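Local coordinates for geranyltranstransferase (Legionella pneumophila subsp. pneumophila, PDB 3LOM) that transfers geranyl groups, probably joining geranyl and isopentenyl diphosphates into farnesyl diphosphate with magnesium, in isoprenoid biosynthesis, at the interface of chains A and B. Coordinates in Å, arbitrary orientation; residue numbers count along the deposited sequence, not the author numbering. Chains: chain A/B, Geranyltranstransferase.

The interface of chains A and B. Residues chain A 129, 133, 136; chain B 145, 149, 153.
In the all-helical isoprenoid synthase fold of the polyprenyl synthetase family, helix 113-135 of chain A packs here against helix 141-155 of chain B, and A:Glu129 meets B:Asn153 at one end of the patch. The two helices run roughly antiparallel, pairing the end of one with the start of the other, and the patch hides 126 Å² of protein surface in all. The two chains form a two-fold symmetric pair, so the same contact recurs with the chains exchanged; dimers of this kind are usual in the family. A:Glu129 runs out extended, which carries the carboxylate across to the partner helix. There OE1 lies 2.6 Å from the amide ND2 of B:Asn153, but it sits over the face of that nitrogen, where the in-plane N-H groups do not aim at it, so the pair is close without being a hydrogen bond as modelled. The carboxylate and amide planes are 26° apart, near enough to parallel for one carboxylate oxygen to overlie the amide nitrogen. B:Gln149, one turn earlier on its helix, folds at chi2 (-97°) and brings its amide up to the backbone end of A:Met133. Its carbonyl OE1 sits 3.4 Å from CB of A:Met133, while NE2 faces the aliphatic stem of A:Glu129, 4.0 Å from CG. In A:Met133, CG lies between the backbone N and the carbonyl carbon, and the chain extends beyond it toward the A:Glu129 stem, leaving CB as the atom that meets B:Gln149. At the other end, just past the helix, the hydroxyl OG of A:Ser136 rests 3.6 Å from the methyl CG1 of B:Val145, a van der Waals contact.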
loop_
_atom_site.group_PDB
_atom_site.type_symbol
_atom_site.label_atom_id
_atom_site.label_comp_id
_atom_site.label_asym_id
_atom_site.label_seq_id
_atom_site.Cartn_x
_atom_site.Cartn_y
_atom_site.Cartn_z
ATOM N N GLU A 129 8.210 0.084 -2.461
ATOM C CA GLU A 129 9.552 -0.527 -2.306
ATOM C C GLU A 129 10.465 -0.214 -3.489
ATOM O O GLU A 129 11.589 0.245 -3.302
ATOM C CB GLU A 129 9.457 -2.049 -2.106
ATOM C CG GLU A 129 10.788 -2.743 -1.762
ATOM C CD GLU A 129 10.621 -4.043 -0.974
ATOM O OE1 GLU A 129 11.606 -4.480 -0.338
ATOM O OE2 GLU A 129 9.519 -4.628 -0.970
ATOM N N MET A 133 14.010 1.898 -3.049
ATOM C CA MET A 133 15.321 1.251 -3.200
ATOM C C MET A 133 16.024 1.570 -4.533
ATOM O O MET A 133 17.244 1.744 -4.567
ATOM C CB MET A 133 15.264 -0.267 -2.914
ATOM C CG MET A 133 14.513 -1.138 -3.928
ATOM S SD MET A 133 14.306 -2.864 -3.414
ATOM C CE MET A 133 13.320 -3.485 -4.782
ATOM N N SER A 136 16.983 5.718 -5.087
ATOM C CA SER A 136 17.966 6.233 -4.132
ATOM C C SER A 136 19.443 6.292 -4.570
ATOM O O SER A 136 20.165 7.181 -4.115
ATOM C CB SER A 136 17.844 5.499 -2.796
ATOM O OG SER A 136 16.660 5.895 -2.134
ATOM N N VAL B 145 13.522 8.028 3.849
ATOM C CA VAL B 145 13.599 6.897 2.915
ATOM C C VAL B 145 13.872 5.579 3.644
ATOM O O VAL B 145 13.140 4.601 3.459
ATOM C CB VAL B 145 14.661 7.145 1.804
ATOM C CG1 VAL B 145 14.976 5.862 1.021
ATOM C CG2 VAL B 145 14.184 8.230 0.853
ATOM N N GLN B 149 11.326 2.389 3.983
ATOM C CA GLN B 149 11.835 1.127 3.424
ATOM C C GLN B 149 11.551 -0.073 4.320
ATOM O O GLN B 149 11.002 -1.069 3.862
ATOM C CB GLN B 149 13.344 1.208 3.170
ATOM C CG GLN B 149 13.741 1.619 1.759
ATOM C CD GLN B 149 14.061 0.433 0.861
ATOM O OE1 GLN B 149 15.203 0.267 0.424
ATOM N NE2 GLN B 149 13.057 -0.397 0.584
ATOM N N ASN B 153 9.191 -3.245 3.329
ATOM C CA ASN B 153 9.902 -4.524 3.217
ATOM C C ASN B 153 9.185 -5.602 4.023
ATOM O O ASN B 153 8.921 -6.704 3.526
ATOM C CB ASN B 153 11.352 -4.408 3.723
ATOM C CG ASN B 153 12.281 -3.704 2.735
ATOM O OD1 ASN B 153 13.505 -3.786 2.855
ATOM N ND2 ASN B 153 11.706 -2.999 1.771
#